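Local structure of MamA (Candidatus Magnetobacterium bavaricum, 3VTX) at residues A[157-160]-A[161-164]; A[88-91]-A[92-96]; A[70-73]-A[74-77]; A[116-120]-A[121-125]. The protein is a tetratricopeptide-repeat (TPR) protein, an all-helical array of antiparallel helix pairs of the kind that commonly serves as a scaffold for protein-protein contacts. One frame throughout, in Å; residues are numbered along the deposited sequence.

How the interactions relate
The four contacts are local, and along the chain they come in the order interaction 3, interaction 2, interaction 4, interaction 1. Interaction 3 opens helix 73-85, interaction 2 lies in the first turns of helix 89-102, interaction 4 joins helix 107-119 to helix 123-136, and interaction 1 begins helix 157-169. Interactions 2 and 3, centres 13 Å apart, touch where Leu96 CD2 lies 4.0 Å from Tyr77 CD1. Interactions 2 and 4, centres 12 Å apart, meet through Ile93 CD1 and Met120 SD at 3.6 Å. Interactions 3, 2 and 4 lie on consecutive helices packed successively, as in a TPR array; interaction 1, further along, touches none, its nearest atoms about 9 Å from interaction 4.

Interaction 1. Residues A[157-160]-A[161-164]; sequences RDEA and VKYF
Glu159 CG lies anti to its own carbonyl carbon (chi1 -84°) and the chain bends at chi2, the turn about CB-CG, whereas Lys162 carries CG anti to its backbone N (chi1 167°) and bends only further out, at chi3; the two side chains therefore run side by side, pointing the same way. Their ends form a salt bridge, Lys162 NZ to Glu159 OE1 at 3.2 Å, on the syn lone pair of that oxygen. The aliphatic part follows the same path, with Lys162 CD 4.1 Å from Glu159 OE2. This i to i+3 pair sits on the first turns of helix 157-169, within a tetratricopeptide repeat, and the inner side is packed against helix 141-153: Ala160 touches Tyr151, and Tyr163 touches Ile147. Arg157 adds a salt bridge to Glu152. One turn on from Ala160, Phe164 sets its CE2 4.0 Å from Ala160 CB, an apolar i to i+4 contact. Of the backbone bonds beneath, the straightest is Phe164 N to Ala160 O, 3.0 Å with an N-H...O angle of 172°. Glu159 O accepts from Tyr163 N and also lies at the edge of the Tyr163 ring, in its plane, 3.4 Å from CD1.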
loop_
_atom_site.group_PDB
_atom_site.type_symbol
_atom_site.label_atom_id
_atom_site.label_comp_id
_atom_site.label_asym_id
_atom_site.label_seq_id
_atom_site.Cartn_x
_atom_site.Cartn_y
_atom_site.Cartn_z
ATOM N N ARG A 157 -27.138 -9.104 0.792
ATOM C CA ARG A 157 -26.965 -8.818 2.220
ATOM C C ARG A 157 -26.727 -10.091 3.015
ATOM O O ARG A 157 -26.018 -10.137 4.017
ATOM C CB ARG A 157 -28.171 -8.058 2.763
ATOM C CG ARG A 157 -27.847 -6.573 2.870
ATOM C CD ARG A 157 -28.810 -5.747 3.693
ATOM N NE ARG A 157 -28.408 -4.395 3.492
ATOM C CZ ARG A 157 -29.039 -3.378 3.977
ATOM N NH1 ARG A 157 -30.167 -3.584 4.685
ATOM N NH2 ARG A 157 -28.551 -2.163 3.768
ATOM N N ASP A 158 -27.307 -11.186 2.593
ATOM C CA ASP A 158 -27.040 -12.439 3.322
ATOM C C ASP A 158 -25.585 -12.869 3.251
ATOM O O ASP A 158 -25.034 -13.222 4.275
ATOM C CB ASP A 158 -27.923 -13.582 2.758
ATOM C CG ASP A 158 -29.397 -13.442 3.107
ATOM O OD1 ASP A 158 -29.792 -12.682 4.021
ATOM O OD2 ASP A 158 -30.201 -14.245 2.470
ATOM N N GLU A 159 -24.960 -12.767 2.086
ATOM C CA GLU A 159 -23.547 -13.088 1.915
ATOM C C GLU A 159 -22.699 -12.058 2.685
ATOM O O GLU A 159 -21.732 -12.425 3.307
ATOM C CB GLU A 159 -23.080 -13.097 0.462
ATOM C CG GLU A 159 -23.296 -14.338 -0.345
ATOM C CD GLU A 159 -22.789 -15.616 0.327
ATOM O OE1 GLU A 159 -21.562 -15.903 0.318
ATOM O OE2 GLU A 159 -23.657 -16.306 0.862
ATOM N N ALA A 160 -23.131 -10.780 2.679
ATOM C CA ALA A 160 -22.443 -9.733 3.417
ATOM C C ALA A 160 -22.368 -10.107 4.871
ATOM O O ALA A 160 -21.301 -10.115 5.431
ATOM C CB ALA A 160 -23.106 -8.313 3.231
ATOM N N VAL A 161 -23.506 -10.481 5.461
ATOM C CA VAL A 161 -23.549 -10.737 6.881
ATOM C C VAL A 161 -22.792 -12.029 7.214
ATOM O O VAL A 161 -22.117 -12.082 8.235
ATOM C CB VAL A 161 -25.016 -10.812 7.377
ATOM C CG1 VAL A 161 -25.067 -11.432 8.753
ATOM C CG2 VAL A 161 -25.660 -9.416 7.337
ATOM N N LYS A 162 -22.710 -12.945 6.284
ATOM C CA LYS A 162 -21.899 -14.144 6.452
ATOM C C LYS A 162 -20.420 -13.762 6.675
ATOM O O LYS A 162 -19.730 -14.289 7.596
ATOM C CB LYS A 162 -21.977 -15.080 5.204
ATOM C CG LYS A 162 -20.950 -16.163 5.185
ATOM C CD LYS A 162 -21.277 -17.249 4.072
ATOM C CE LYS A 162 -19.983 -17.814 3.422
ATOM N NZ LYS A 162 -20.209 -18.314 1.952
ATOM N N TYR A 163 -19.923 -12.777 5.906
ATOM C CA TYR A 163 -18.502 -12.364 6.040
ATOM C C TYR A 163 -18.251 -11.459 7.219
ATOM O O TYR A 163 -17.198 -11.603 7.842
ATOM C CB TYR A 163 -18.038 -11.721 4.752
ATOM C CG TYR A 163 -17.589 -12.827 3.775
ATOM C CD1 TYR A 163 -18.476 -13.379 2.893
ATOM C CD2 TYR A 163 -16.262 -13.232 3.744
ATOM C CE1 TYR A 163 -18.086 -14.397 2.033
ATOM C CE2 TYR A 163 -15.853 -14.255 2.863
ATOM C CZ TYR A 163 -16.787 -14.800 2.022
ATOM O OH TYR A 163 -16.485 -15.830 1.126
ATOM N N PHE A 164 -19.203 -10.568 7.524
ATOM C CA PHE A 164 -19.115 -9.824 8.780
ATOM C C PHE A 164 -19.022 -10.730 10.000
ATOM O O PHE A 164 -18.226 -10.541 10.915
ATOM C CB PHE A 164 -20.237 -8.841 8.936
ATOM C CG PHE A 164 -20.223 -7.729 7.857
ATOM C CD1 PHE A 164 -19.113 -6.997 7.656
ATOM C CD2 PHE A 164 -21.365 -7.419 7.184
ATOM C CE1 PHE A 164 -19.081 -5.947 6.717
ATOM C CE2 PHE A 164 -21.341 -6.370 6.258
ATOM C CZ PHE A 164 -20.187 -5.674 6.037
#

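Interaction 2. Residues A[88-91]-A[92-96]; sequences EKQA and AIDAL
Gln90 and Asp94, one helical turn apart at the start of helix 89-102 in a tetratricopeptide repeat, are joined by a side-chain hydrogen bond, Gln90 NE2 to Asp94 OD1, at 2.6 Å. Gln90 starts out with CG anti to its backbone N (chi1 -172°) and folds back at chi2, which carries the amide over toward the next turn. The bond is only moderately straight, with an N-H...O angle of 145°. Its two ends differ: the acceptor oxygen lies in the amide plane of Gln90, but the donor stands above the carboxylate plane of Asp94, the two planes being 46° apart. This is the more solvent-facing side of the helix, where Gln90 is exposed and Asp94 partly so.

The other side is tightly packed. Ala92, Ile93 and Ala95 are buried, the small Ala92 against Asn83 of helix 73-85 and Ile93 against Val116 and Tyr117 of helix 107-119. Lys89 also turns that way, its NZ hydrogen-bonded to Ser119. Ile93 bridges the two sides: its CG1 lies 3.4 Å from Lys89 O, while its CD1 approaches Gln90 OE1 at 3.9 Å. Glu88 occupies the N-cap position, and its carbonyl oxygen receives the first of these backbone bonds, from Ala92 N at 3.0 Å. In the next rung, Ile93 N reaches Lys89 O at 2.9 Å.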
loop_
_atom_site.group_PDB
_atom_site.type_symbol
_atom_site.label_atom_id
_atom_site.label_comp_id
_atom_site.label_asym_id
_atom_site.label_seq_id
_atom_site.Cartn_x
_atom_site.Cartn_y
_atom_site.Cartn_z
ATOM N N GLU A 88 -6.443 8.894 -8.456
ATOM C CA GLU A 88 -6.063 8.475 -9.821
ATOM C C GLU A 88 -6.206 6.947 -9.800
ATOM O O GLU A 88 -5.259 6.230 -9.701
ATOM C CB GLU A 88 -4.672 8.928 -10.219
ATOM C CG GLU A 88 -4.563 10.434 -10.427
ATOM C CD GLU A 88 -5.428 10.920 -11.592
ATOM O OE1 GLU A 88 -5.632 10.124 -12.548
ATOM O OE2 GLU A 88 -5.970 12.067 -11.519
ATOM N N LYS A 89 -7.441 6.463 -9.973
ATOM C CA LYS A 89 -7.756 5.043 -9.633
ATOM C C LYS A 89 -7.295 4.105 -10.694
ATOM O O LYS A 89 -6.794 3.046 -10.363
ATOM C CB LYS A 89 -9.250 4.904 -9.393
ATOM C CG LYS A 89 -9.684 5.494 -8.104
ATOM C CD LYS A 89 -11.128 5.349 -7.901
ATOM C CE LYS A 89 -11.587 6.047 -6.663
ATOM N NZ LYS A 89 -13.041 5.721 -6.413
ATOM N N GLN A 90 -7.372 4.490 -11.976
ATOM C CA GLN A 90 -6.815 3.603 -12.973
ATOM C C GLN A 90 -5.310 3.514 -12.928
ATOM O O GLN A 90 -4.745 2.464 -13.181
ATOM C CB GLN A 90 -7.271 3.984 -14.386
ATOM C CG GLN A 90 -6.872 2.966 -15.470
ATOM C CD GLN A 90 -7.420 1.590 -15.188
ATOM O OE1 GLN A 90 -8.615 1.439 -14.978
ATOM N NE2 GLN A 90 -6.540 0.603 -15.115
ATOM N N ALA A 91 -4.633 4.612 -12.580
ATOM C CA ALA A 91 -3.207 4.516 -12.455
ATOM C C ALA A 91 -2.877 3.624 -11.238
ATOM O O ALA A 91 -1.814 3.041 -11.187
ATOM C CB ALA A 91 -2.565 5.963 -12.266
ATOM N N ALA A 92 -3.725 3.659 -10.232
ATOM C CA ALA A 92 -3.532 2.870 -9.021
ATOM C C ALA A 92 -3.621 1.384 -9.389
ATOM O O ALA A 92 -2.798 0.607 -8.987
ATOM C CB ALA A 92 -4.534 3.217 -7.925
ATOM N N ILE A 93 -4.704 1.027 -10.072
ATOM C CA ILE A 93 -4.891 -0.356 -10.562
ATOM C C ILE A 93 -3.681 -0.777 -11.362
ATOM O O ILE A 93 -3.125 -1.851 -11.153
ATOM C CB ILE A 93 -6.180 -0.481 -11.398
ATOM C CG1 ILE A 93 -7.434 -0.324 -10.522
ATOM C CG2 ILE A 93 -6.265 -1.840 -12.092
ATOM C CD1 ILE A 93 -8.677 -0.018 -11.346
ATOM N N ASP A 94 -3.311 0.036 -12.351
ATOM C CA ASP A 94 -2.215 -0.364 -13.252
ATOM C C ASP A 94 -0.951 -0.696 -12.458
ATOM O O ASP A 94 -0.385 -1.768 -12.619
ATOM C CB ASP A 94 -1.905 0.681 -14.314
ATOM C CG ASP A 94 -3.030 0.885 -15.335
ATOM O OD1 ASP A 94 -4.010 0.077 -15.466
ATOM O OD2 ASP A 94 -2.944 1.944 -16.006
ATOM N N ALA A 95 -0.562 0.184 -11.529
ATOM C CA ALA A 95 0.559 -0.048 -10.708
ATOM C C ALA A 95 0.443 -1.202 -9.764
ATOM O O ALA A 95 1.381 -1.948 -9.620
ATOM C CB ALA A 95 0.914 1.258 -9.875
ATOM N N LEU A 96 -0.714 -1.373 -9.119
ATOM C CA LEU A 96 -0.865 -2.453 -8.182
ATOM C C LEU A 96 -0.816 -3.811 -8.928
ATOM O O LEU A 96 -0.232 -4.768 -8.394
ATOM C CB LEU A 96 -2.182 -2.349 -7.415
ATOM C CG LEU A 96 -2.219 -1.132 -6.500
ATOM C CD1 LEU A 96 -3.612 -0.758 -6.067
ATOM C CD2 LEU A 96 -1.367 -1.403 -5.275
#

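Interaction 3. Residues A[70-73]-A[74-77]; sequences TTSA and EAYY
An N-cap opens helix 73-85: Ser72, the last residue before the helix, turns its hydroxyl back to the backbone of the first turn and meets Ala75. Ser72 OG accepts from Ala75 N at 3.0 Å with an N-H...O angle of 164°, a nearly straight capping bond to a first-turn amide. The hydroxyl can do this because OG stands anti to the backbone N (chi1 164°), and it rests 3.4 Å from Ala75 CB as well. Regular helical bonding takes over at once, with Tyr76 N reaching Ser72 O at 3.3 Å and Tyr77 N reaching Ala73 O at 2.8 Å. In the TPR architecture this helix packs between its neighbours in the chain: Ser72 and Ala75 lie on Phe65 of helix 55-68, while Tyr76 leans on Ala99 and Leu102 of helix 89-102. The buried Tyr76 ring runs back beside the preceding loop, alongside Thr70 and pointing the same way. Thr70 O sits at the ring's edge, in its plane, 3.6 Å from CE2, and farther out Thr70 CG2 comes within 3.5 Å of Tyr76 OH. Glu74 leads away from the cap to a salt bridge with Lys47.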
loop_
_atom_site.group_PDB
_atom_site.type_symbol
_atom_site.label_atom_id
_atom_site.label_comp_id
_atom_site.label_asym_id
_atom_site.label_seq_id
_atom_site.Cartn_x
_atom_site.Cartn_y
_atom_site.Cartn_z
ATOM N N THR A 70 11.739 -1.427 -13.763
ATOM C CA THR A 70 10.440 -2.021 -13.785
ATOM C C THR A 70 10.382 -3.306 -12.977
ATOM O O THR A 70 9.454 -4.081 -13.158
ATOM C CB THR A 70 9.957 -2.226 -15.213
ATOM O OG1 THR A 70 10.869 -3.116 -15.866
ATOM C CG2 THR A 70 9.883 -0.868 -15.982
ATOM N N THR A 71 11.347 -3.505 -12.072
ATOM C CA THR A 71 11.507 -4.799 -11.427
ATOM C C THR A 71 11.162 -4.843 -9.924
ATOM O O THR A 71 11.278 -5.880 -9.313
ATOM C CB THR A 71 12.961 -5.302 -11.537
ATOM O OG1 THR A 71 13.799 -4.499 -10.704
ATOM C CG2 THR A 71 13.479 -5.286 -13.050
ATOM N N SER A 72 10.709 -3.719 -9.331
ATOM C CA SER A 72 10.550 -3.642 -7.894
ATOM C C SER A 72 9.020 -3.672 -7.556
ATOM O O SER A 72 8.259 -2.665 -7.847
ATOM C CB SER A 72 11.126 -2.320 -7.341
ATOM O OG SER A 72 10.687 -2.032 -6.012
ATOM N N ALA A 73 8.577 -4.753 -6.969
ATOM C CA ALA A 73 7.154 -4.877 -6.587
ATOM C C ALA A 73 6.780 -3.734 -5.608
ATOM O O ALA A 73 5.697 -3.124 -5.708
ATOM C CB ALA A 73 6.815 -6.245 -5.995
ATOM N N GLU A 74 7.669 -3.467 -4.688
ATOM C CA GLU A 74 7.432 -2.431 -3.646
ATOM C C GLU A 74 7.237 -1.066 -4.275
ATOM O O GLU A 74 6.337 -0.332 -3.882
ATOM C CB GLU A 74 8.566 -2.395 -2.624
ATOM C CG GLU A 74 8.334 -1.403 -1.489
ATOM C CD GLU A 74 9.475 -1.192 -0.484
ATOM O OE1 GLU A 74 10.649 -1.015 -0.889
ATOM O OE2 GLU A 74 9.121 -1.031 0.714
ATOM N N ALA A 75 8.105 -0.701 -5.210
ATOM C CA ALA A 75 7.936 0.585 -5.863
ATOM C C ALA A 75 6.560 0.745 -6.521
ATOM O O ALA A 75 5.940 1.786 -6.401
ATOM C CB ALA A 75 9.050 0.832 -6.862
ATOM N N TYR A 76 6.126 -0.275 -7.258
ATOM C CA TYR A 76 4.819 -0.303 -7.847
ATOM C C TYR A 76 3.704 -0.232 -6.788
ATOM O O TYR A 76 2.678 0.429 -7.035
ATOM C CB TYR A 76 4.675 -1.476 -8.811
ATOM C CG TYR A 76 5.305 -1.254 -10.165
ATOM C CD1 TYR A 76 4.793 -0.311 -11.032
ATOM C CD2 TYR A 76 6.406 -2.033 -10.597
ATOM C CE1 TYR A 76 5.374 -0.115 -12.279
ATOM C CE2 TYR A 76 6.963 -1.846 -11.848
ATOM C CZ TYR A 76 6.449 -0.922 -12.673
ATOM O OH TYR A 76 6.975 -0.740 -13.964
ATOM N N TYR A 77 3.877 -0.943 -5.680
ATOM C CA TYR A 77 2.895 -0.933 -4.623
ATOM C C TYR A 77 2.766 0.493 -4.092
ATOM O O TYR A 77 1.664 0.951 -3.815
ATOM C CB TYR A 77 3.306 -1.914 -3.491
ATOM C CG TYR A 77 2.438 -1.748 -2.234
ATOM C CD1 TYR A 77 1.062 -2.122 -2.222
ATOM C CD2 TYR A 77 2.964 -1.155 -1.090
ATOM C CE1 TYR A 77 0.337 -1.948 -1.089
ATOM C CE2 TYR A 77 2.185 -0.953 0.080
ATOM C CZ TYR A 77 0.875 -1.347 0.018
ATOM O OH TYR A 77 0.043 -1.172 1.108
#

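Interaction 4. Residues A[116-120]-A[121-125]; sequences VYDSM and GEHDK
After helix 107-119 the chain leaves helical angles at Gly121, whose positive phi (84°) turns the chain while Gly121 N bonds to Asp118 O at 3.0 Å and Glu122 N bonds to Tyr117 O at 2.9 Å, the pair of a Schellman motif. Glycine fits these angles, since a CB would be jammed against Met120 O. Tyr117 O is gripped twice, Glu122 N and Met120 N reaching it from opposite faces of the carbonyl plane.

Across the turn, Lys125 lays its aliphatic chain over one face of the Tyr117 ring. Its CB stands 3.6 Å from the ring centroid and 15° off the normal, a CH-pi contact, and the extended chain continues so that CD lies 3.8 Å from Tyr117 CE1. This is the turn between the two antiparallel helices of a TPR unit, helix 107-119 and helix 123-136, and the buried Tyr117 also touches Ile93 of helix 89-102.

A polar pair ties the same two helices together: His123 ND1 donates to Asp118 OD1 at 2.8 Å, nearly straight. The acceptor lies in the plane of the imidazole ring, whereas the donor comes to the syn side of the carboxylate but 32° out of its plane. Gly121 O sits over one imidazole face, and at the far nitrogen His123 NE2 is hydrogen-bonded to a bound glycerol, probably from the crystallisation liquor.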
loop_
_atom_site.group_PDB
_atom_site.type_symbol
_atom_site.label_atom_id
_atom_site.label_comp_id
_atom_site.label_asym_id
_atom_site.label_seq_id
_atom_site.Cartn_x
_atom_site.Cartn_y
_atom_site.Cartn_z
ATOM N N VAL A 116 -9.323 -0.352 -3.979
ATOM C CA VAL A 116 -9.490 0.520 -5.140
ATOM C C VAL A 116 -10.736 0.050 -5.973
ATOM O O VAL A 116 -11.638 0.891 -6.261
ATOM C CB VAL A 116 -8.253 0.590 -6.001
ATOM C CG1 VAL A 116 -8.494 1.526 -7.246
ATOM C CG2 VAL A 116 -7.072 1.120 -5.261
ATOM N N TYR A 117 -10.820 -1.220 -6.295
ATOM C CA TYR A 117 -11.957 -1.759 -7.063
ATOM C C TYR A 117 -13.269 -1.530 -6.363
ATOM O O TYR A 117 -14.217 -1.027 -6.948
ATOM C CB TYR A 117 -11.796 -3.212 -7.296
ATOM C CG TYR A 117 -10.881 -3.577 -8.466
ATOM C CD1 TYR A 117 -10.959 -2.954 -9.726
ATOM C CD2 TYR A 117 -10.021 -4.662 -8.317
ATOM C CE1 TYR A 117 -10.119 -3.374 -10.764
ATOM C CE2 TYR A 117 -9.193 -5.061 -9.374
ATOM C CZ TYR A 117 -9.274 -4.424 -10.558
ATOM O OH TYR A 117 -8.446 -4.887 -11.562
ATOM N N ASP A 118 -13.293 -1.716 -5.055
ATOM C CA ASP A 118 -14.569 -1.560 -4.377
ATOM C C ASP A 118 -14.996 -0.083 -4.411
ATOM O O ASP A 118 -16.208 0.201 -4.515
ATOM C CB ASP A 118 -14.540 -2.041 -2.951
ATOM C CG ASP A 118 -15.976 -2.407 -2.408
ATOM O OD1 ASP A 118 -16.687 -3.129 -3.109
ATOM O OD2 ASP A 118 -16.317 -1.859 -1.306
ATOM N N SER A 119 -14.024 0.808 -4.336
ATOM C CA SER A 119 -14.303 2.239 -4.369
ATOM C C SER A 119 -14.897 2.672 -5.665
ATOM O O SER A 119 -15.510 3.748 -5.698
ATOM C CB SER A 119 -13.119 3.125 -4.052
ATOM O OG SER A 119 -12.225 3.198 -5.157
ATOM N N MET A 120 -14.649 1.916 -6.695
ATOM C CA MET A 120 -15.159 2.155 -8.049
ATOM C C MET A 120 -16.466 1.449 -8.333
ATOM O O MET A 120 -17.025 1.624 -9.432
ATOM C CB MET A 120 -14.108 1.683 -9.045
ATOM C CG MET A 120 -12.871 2.516 -8.989
ATOM S SD MET A 120 -11.535 1.634 -9.913
ATOM C CE MET A 120 -12.184 1.601 -11.601
ATOM N N GLY A 121 -16.959 0.643 -7.394
ATOM C CA GLY A 121 -18.104 -0.167 -7.649
ATOM C C GLY A 121 -17.862 -1.492 -8.325
ATOM O O GLY A 121 -18.810 -2.196 -8.725
ATOM N N GLU A 122 -16.606 -1.858 -8.437
ATOM C CA GLU A 122 -16.225 -3.062 -9.082
ATOM C C GLU A 122 -16.174 -4.172 -8.025
ATOM O O GLU A 122 -15.094 -4.681 -7.661
ATOM C CB GLU A 122 -14.896 -2.881 -9.806
ATOM C CG GLU A 122 -15.015 -2.018 -11.058
ATOM C CD GLU A 122 -15.659 -2.757 -12.229
ATOM O OE1 GLU A 122 -15.785 -4.017 -12.228
ATOM O OE2 GLU A 122 -16.085 -2.018 -13.155
ATOM N N HIS A 123 -17.350 -4.552 -7.537
ATOM C CA HIS A 123 -17.399 -5.392 -6.321
ATOM C C HIS A 123 -16.877 -6.786 -6.559
ATOM O O HIS A 123 -16.207 -7.348 -5.685
ATOM C CB HIS A 123 -18.818 -5.487 -5.795
ATOM C CG HIS A 123 -19.471 -4.175 -5.621
ATOM N ND1 HIS A 123 -18.968 -3.225 -4.748
ATOM C CD2 HIS A 123 -20.553 -3.606 -6.224
ATOM C CE1 HIS A 123 -19.728 -2.135 -4.815
ATOM N NE2 HIS A 123 -20.714 -2.353 -5.662
ATOM N N ASP A 124 -17.144 -7.391 -7.738
ATOM C CA ASP A 124 -16.612 -8.712 -7.949
ATOM C C ASP A 124 -15.090 -8.777 -8.092
ATOM O O ASP A 124 -14.454 -9.667 -7.559
ATOM C CB ASP A 124 -17.177 -9.323 -9.218
ATOM C CG ASP A 124 -18.669 -9.551 -9.167
ATOM O OD1 ASP A 124 -19.241 -9.831 -8.136
ATOM O OD2 ASP A 124 -19.286 -9.467 -10.248
ATOM N N LYS A 125 -14.517 -7.828 -8.774
ATOM C CA LYS A 125 -13.056 -7.689 -8.786
ATOM C C LYS A 125 -12.464 -7.460 -7.426
ATOM O O LYS A 125 -11.385 -7.934 -7.124
ATOM C CB LYS A 125 -12.610 -6.619 -9.749
ATOM C CG LYS A 125 -12.842 -7.072 -11.276
ATOM C CD LYS A 125 -12.199 -6.187 -12.221
ATOM C CE LYS A 125 -12.355 -6.828 -13.667
ATOM N NZ LYS A 125 -11.980 -5.746 -14.552
#